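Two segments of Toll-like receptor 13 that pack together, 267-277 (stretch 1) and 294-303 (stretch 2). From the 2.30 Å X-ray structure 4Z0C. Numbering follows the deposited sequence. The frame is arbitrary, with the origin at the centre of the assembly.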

ATOM      1  N   ASP A 267      33.969  30.976  19.210  1.00 38.99           N
ATOM      2  CA  ASP A 267      34.938  32.018  18.896  1.00 41.43           C
ATOM      3  C   ASP A 267      36.047  31.417  18.038  1.00 41.42           C
ATOM      4  O   ASP A 267      36.905  30.715  18.559  1.00 44.43           O
ATOM      5  CB  ASP A 267      35.531  32.558  20.204  1.00 44.37           C
ATOM      6  CG  ASP A 267      36.361  33.820  20.006  1.00 51.45           C
ATOM      7  OD1 ASP A 267      37.103  33.898  18.997  1.00 46.07           O
ATOM      8  OD2 ASP A 267      36.283  34.726  20.880  1.00 53.79           O
ATOM      9  N   MET A 268      36.052  31.701  16.736  1.00 39.75           N
ATOM     10  CA  MET A 268      37.052  31.095  15.847  1.00 39.68           C
ATOM     11  C   MET A 268      38.489  31.405  16.227  1.00 49.37           C
ATOM     12  O   MET A 268      39.398  30.646  15.889  1.00 57.56           O
ATOM     13  CB  MET A 268      36.827  31.477  14.380  1.00 47.80           C
ATOM     14  CG  MET A 268      35.791  30.649  13.655  1.00 56.48           C
ATOM     15  SD  MET A 268      36.005  28.876  13.890  1.00 64.65           S
ATOM     16  CE  MET A 268      34.715  28.626  15.112  1.00 41.77           C
ATOM     17  N   LYS A 269      38.699  32.507  16.939  1.00 55.34           N
ATOM     18  CA  LYS A 269      40.044  32.868  17.364  1.00 55.45           C
ATOM     19  C   LYS A 269      40.531  31.854  18.398  1.00 46.09           C
ATOM     20  O   LYS A 269      41.635  31.323  18.283  1.00 51.74           O
ATOM     21  CB  LYS A 269      40.074  34.303  17.900  1.00 63.82           C
ATOM     22  CG  LYS A 269      41.402  35.040  17.700  1.00 71.38           C
ATOM     23  CD  LYS A 269      41.271  36.540  18.022  1.00 75.88           C
ATOM     24  CE  LYS A 269      42.150  36.982  19.187  1.00 76.61           C
ATOM     25  NZ  LYS A 269      41.675  38.263  19.800  1.00 72.23           N
ATOM     26  N   THR A 270      39.692  31.563  19.385  1.00 32.60           N
ATOM     27  CA  THR A 270      40.000  30.526  20.354  1.00 33.80           C
ATOM     28  C   THR A 270      40.212  29.179  19.667  1.00 42.21           C
ATOM     29  O   THR A 270      41.224  28.514  19.861  1.00 39.58           O
ATOM     30  CB  THR A 270      38.853  30.340  21.335  1.00 36.46           C
ATOM     31  OG1 THR A 270      38.466  31.612  21.871  1.00 35.97           O
ATOM     32  CG2 THR A 270      39.271  29.356  22.455  1.00 29.38           C
ATOM     33  N   VAL A 271      39.241  28.794  18.848  1.00 43.24           N
ATOM     34  CA  VAL A 271      39.274  27.519  18.149  1.00 44.43           C
ATOM     35  C   VAL A 271      40.555  27.374  17.313  1.00 39.49           C
ATOM     36  O   VAL A 271      41.247  26.369  17.401  1.00 38.70           O
ATOM     37  CB  VAL A 271      37.999  27.322  17.264  1.00 39.10           C
ATOM     38  CG1 VAL A 271      38.073  26.021  16.516  1.00 28.50           C
ATOM     39  CG2 VAL A 271      36.733  27.347  18.132  1.00 38.12           C
ATOM     40  N   CYS A 272      40.877  28.379  16.512  1.00 43.98           N
ATOM     41  CA  CYS A 272      42.056  28.295  15.662  1.00 43.11           C
ATOM     42  C   CYS A 272      43.360  28.251  16.471  1.00 43.38           C
ATOM     43  O   CYS A 272      44.330  27.599  16.059  1.00 42.97           O
ATOM     44  CB  CYS A 272      42.095  29.450  14.666  1.00 40.77           C
ATOM     45  SG  CYS A 272      41.005  29.255  13.249  1.00 64.54           S
ATOM     46  N   HIS A 273      43.387  28.931  17.615  1.00 40.01           N
ATOM     47  CA  HIS A 273      44.594  28.902  18.452  1.00 49.13           C
ATOM     48  C   HIS A 273      44.889  27.478  18.916  1.00 41.81           C
ATOM     49  O   HIS A 273      46.048  27.068  18.999  1.00 39.99           O
ATOM     50  CB  HIS A 273      44.513  29.857  19.660  1.00 46.99           C
ATOM     51  CG  HIS A 273      45.733  29.821  20.526  1.00 58.66           C
ATOM     52  ND1 HIS A 273      46.988  30.146  20.054  1.00 63.12           N
ATOM     53  CD2 HIS A 273      45.905  29.439  21.815  1.00 61.64           C
ATOM     54  CE1 HIS A 273      47.875  29.991  21.021  1.00 59.34           C
ATOM     55  NE2 HIS A 273      47.243  29.562  22.100  1.00 61.04           N
ATOM     56  N   LEU A 274      43.827  26.736  19.209  1.00 40.94           N
ATOM     57  CA  LEU A 274      43.941  25.327  19.569  1.00 48.89           C
ATOM     58  C   LEU A 274      44.288  24.479  18.350  1.00 51.31           C
ATOM     59  O   LEU A 274      45.354  23.861  18.289  1.00 45.24           O
ATOM     60  CB  LEU A 274      42.627  24.826  20.179  1.00 44.84           C
ATOM     61  CG  LEU A 274      42.515  23.335  20.495  1.00 39.97           C
ATOM     62  CD1 LEU A 274      43.631  22.902  21.453  1.00 38.62           C
ATOM     63  CD2 LEU A 274      41.150  23.023  21.067  1.00 38.13           C
ATOM     64  N   LEU A 275      43.374  24.467  17.384  1.00 49.83           N
ATOM     65  CA  LEU A 275      43.445  23.588  16.217  1.00 46.83           C
ATOM     66  C   LEU A 275      44.699  23.816  15.367  1.00 40.75           C
ATOM     67  O   LEU A 275      45.235  22.871  14.773  1.00 31.93           O
ATOM     68  CB  LEU A 275      42.188  23.765  15.354  1.00 46.70           C
ATOM     69  CG  LEU A 275      41.038  22.778  15.556  1.00 52.89           C
ATOM     70  CD1 LEU A 275      40.808  22.447  17.028  1.00 53.73           C
ATOM     71  CD2 LEU A 275      39.773  23.331  14.926  1.00 48.98           C
ATOM     72  N   GLY A 276      45.138  25.073  15.289  1.00 38.79           N
ATOM     73  CA  GLY A 276      46.298  25.435  14.494  1.00 36.06           C
ATOM     74  C   GLY A 276      47.596  24.793  14.958  1.00 45.10           C
ATOM     75  O   GLY A 276      48.558  24.697  14.191  1.00 48.41           O
ATOM     76  N   ASN A 277      47.625  24.339  16.207  1.00 46.11           N
ATOM     77  CA  ASN A 277      48.817  23.687  16.760  1.00 49.16           C
ATOM     78  C   ASN A 277      48.719  22.171  16.909  1.00 51.30           C
ATOM     79  O   ASN A 277      49.471  21.572  17.678  1.00 42.81           O
ATOM     80  CB  ASN A 277      49.193  24.318  18.089  1.00 51.83           C
ATOM     81  CG  ASN A 277      49.763  25.709  17.924  1.00 54.88           C
ATOM     82  OD1 ASN A 277      50.712  25.919  17.165  1.00 59.20           O
ATOM     83  ND2 ASN A 277      49.150  26.679  18.590  1.00 44.56           N
TER
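Stretch 2 (294-303) EGIKQLAKCT

Stretch 2 is helical from its first residue, Glu-294, and lies alongside the helix of stretch 1 with both chains running the same way. The two axes cross at -19° and approach to 9.3 Å, so the two segments stay side by side, from Met-268 near Gly-295 to Gly-276 near Cys-302. No hydrogen bond links them; a disulfide and van der Waals packing do.

Stretch 1 opens with Asp-267 as N-cap. Asp-267 OD1 accepts from Lys-269 N at 3.0 Å, satisfying one of the amides that the first turn of a helix leaves without a backbone partner. Met-268 then directs its CB toward stretch 2, where Met-268 CG lies 3.9 Å from Gly-295 O. Glycine keeps this spot uncrowded: the CA atoms of Met-268 and Gly-295 are 6.4 Å apart, and a CB on Gly-295 would come within 3.5 Å of Met-268 CG. One turn further along stretch 2, Gln-298 NE2 comes to 3.7 Å from Met-268 CB, the polar side chain covering the flank of the methionine. Lys-269 points away, as suits a charged residue on an exposed face.

Cys-272, one turn on from Met-268, supplies the covalent link. Cys-272 SG is 2.0 Å from Cys-302 SG, with a chi3 of 122°, and both cysteines use the m rotamer. The same Cys-272 SG rests 3.8 Å from Gln-298 O and 4.1 Å from Leu-299 CA, so the sulfur also packs against the backbone of the neighbouring helix. His-273, exposed and polar, points away.

Leu-275 returns to the contact, with Leu-275 CD2 3.9 Å from Leu-299 CD1, a buried apolar pair. At Gly-276 the backbones come close: Gly-276 CA is 4.6 Å from Cys-302 CA and makes a CA-H...O contact, Gly-276 CA to Cys-302 O, at 3.1 Å. A CB on Gly-276 would clash with Cys-272 O at 2.7 Å.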

ATOM      1  N   GLU A 294      31.642  32.749   7.117  1.00 47.04           N
ATOM      2  CA  GLU A 294      32.872  33.508   7.265  1.00 51.47           C
ATOM      3  C   GLU A 294      33.822  32.802   8.237  1.00 50.70           C
ATOM      4  O   GLU A 294      35.036  32.784   8.031  1.00 44.87           O
ATOM      5  CB  GLU A 294      32.562  34.940   7.705  1.00 63.85           C
ATOM      6  CG  GLU A 294      33.280  35.372   8.946  1.00 71.19           C
ATOM      7  CD  GLU A 294      34.270  36.462   8.645  1.00 79.82           C
ATOM      8  OE1 GLU A 294      34.563  36.674   7.446  1.00 76.86           O
ATOM      9  OE2 GLU A 294      34.770  37.088   9.600  1.00 89.87           O
ATOM     10  N   GLY A 295      33.260  32.171   9.263  1.00 49.83           N
ATOM     11  CA  GLY A 295      34.052  31.370  10.178  1.00 45.30           C
ATOM     12  C   GLY A 295      34.705  30.175   9.498  1.00 44.86           C
ATOM     13  O   GLY A 295      35.769  29.741   9.904  1.00 51.90           O
ATOM     14  N   ILE A 296      34.058  29.627   8.476  1.00 46.41           N
ATOM     15  CA  ILE A 296      34.649  28.558   7.673  1.00 39.24           C
ATOM     16  C   ILE A 296      35.938  29.050   7.029  1.00 34.77           C
ATOM     17  O   ILE A 296      36.905  28.305   6.922  1.00 41.13           O
ATOM     18  CB  ILE A 296      33.666  28.050   6.576  1.00 41.95           C
ATOM     19  CG1 ILE A 296      32.470  27.335   7.200  1.00 40.38           C
ATOM     20  CG2 ILE A 296      34.346  27.095   5.591  1.00 40.73           C
ATOM     21  CD1 ILE A 296      31.380  27.024   6.188  1.00 38.64           C
ATOM     22  N   LYS A 297      35.940  30.307   6.592  1.00 36.96           N
ATOM     23  CA  LYS A 297      37.115  30.926   5.977  1.00 37.24           C
ATOM     24  C   LYS A 297      38.268  31.022   6.977  1.00 36.92           C
ATOM     25  O   LYS A 297      39.434  30.809   6.631  1.00 36.41           O
ATOM     26  CB  LYS A 297      36.777  32.324   5.434  1.00 41.06           C
ATOM     27  CG  LYS A 297      36.130  32.345   4.050  1.00 40.58           C
ATOM     28  CD  LYS A 297      35.509  33.704   3.760  1.00 38.62           C
ATOM     29  CE  LYS A 297      34.946  33.788   2.338  1.00 38.25           C
ATOM     30  NZ  LYS A 297      34.261  35.085   2.051  1.00 40.86           N
ATOM     31  N   GLN A 298      37.940  31.336   8.225  1.00 32.94           N
ATOM     32  CA  GLN A 298      38.965  31.417   9.249  1.00 42.06           C
ATOM     33  C   GLN A 298      39.534  30.035   9.549  1.00 47.73           C
ATOM     34  O   GLN A 298      40.754  29.850   9.553  1.00 50.14           O
ATOM     35  CB  GLN A 298      38.400  32.040  10.524  1.00 48.13           C
ATOM     36  CG  GLN A 298      37.668  33.349  10.293  1.00 53.49           C
ATOM     37  CD  GLN A 298      37.273  34.020  11.591  1.00 63.23           C
ATOM     38  OE1 GLN A 298      36.094  34.290  11.832  1.00 60.85           O
ATOM     39  NE2 GLN A 298      38.265  34.303  12.438  1.00 66.81           N
ATOM     40  N   LEU A 299      38.639  29.069   9.746  1.00 44.44           N
ATOM     41  CA  LEU A 299      39.002  27.686  10.007  1.00 41.49           C
ATOM     42  C   LEU A 299      39.951  27.168   8.936  1.00 42.50           C
ATOM     43  O   LEU A 299      40.963  26.554   9.250  1.00 42.08           O
ATOM     44  CB  LEU A 299      37.739  26.827  10.057  1.00 40.70           C
ATOM     45  CG  LEU A 299      37.870  25.333  10.344  1.00 51.23           C
ATOM     46  CD1 LEU A 299      38.650  25.076  11.629  1.00 53.15           C
ATOM     47  CD2 LEU A 299      36.485  24.702  10.433  1.00 54.49           C
ATOM     48  N   ALA A 300      39.644  27.463   7.677  1.00 39.92           N
ATOM     49  CA  ALA A 300      40.478  27.041   6.550  1.00 43.13           C
ATOM     50  C   ALA A 300      41.950  27.470   6.650  1.00 52.64           C
ATOM     51  O   ALA A 300      42.825  26.845   6.050  1.00 57.94           O
ATOM     52  CB  ALA A 300      39.880  27.542   5.252  1.00 41.97           C
ATOM     53  N   LYS A 301      42.214  28.543   7.391  1.00 55.40           N
ATOM     54  CA  LYS A 301      43.575  29.042   7.592  1.00 61.12           C
ATOM     55  C   LYS A 301      44.315  28.306   8.715  1.00 59.96           C
ATOM     56  O   LYS A 301      45.495  27.992   8.594  1.00 58.69           O
ATOM     57  CB  LYS A 301      43.543  30.550   7.870  1.00 62.32           C
ATOM     58  CG  LYS A 301      43.346  31.386   6.624  1.00 62.13           C
ATOM     59  CD  LYS A 301      42.320  32.489   6.824  1.00 64.51           C
ATOM     60  CE  LYS A 301      42.885  33.700   7.534  1.00 62.44           C
ATOM     61  NZ  LYS A 301      41.991  34.879   7.309  1.00 53.02           N
ATOM     62  N   CYS A 302      43.587  27.997   9.783  1.00 59.02           N
ATOM     63  CA  CYS A 302      44.140  27.356  10.968  1.00 51.37           C
ATOM     64  C   CYS A 302      44.476  25.895  10.792  1.00 54.00           C
ATOM     65  O   CYS A 302      44.969  25.259  11.721  1.00 55.73           O
ATOM     66  CB  CYS A 302      43.133  27.441  12.113  1.00 48.16           C
ATOM     67  SG  CYS A 302      42.982  29.073  12.832  1.00208.89           S
ATOM     68  N   THR A 303      44.180  25.329   9.631  1.00 52.16           N
ATOM     69  CA  THR A 303      44.111  23.878   9.603  1.00 35.91           C
ATOM     70  C   THR A 303      44.344  23.226   8.237  1.00 30.69           C
ATOM     71  O   THR A 303      44.316  23.892   7.214  1.00 42.40           O
ATOM     72  CB  THR A 303      42.776  23.445  10.224  1.00 30.34           C
ATOM     73  OG1 THR A 303      42.934  22.142  10.794  1.00 49.26           O
ATOM     74  CG2 THR A 303      41.652  23.479   9.183  1.00 21.89           C
TER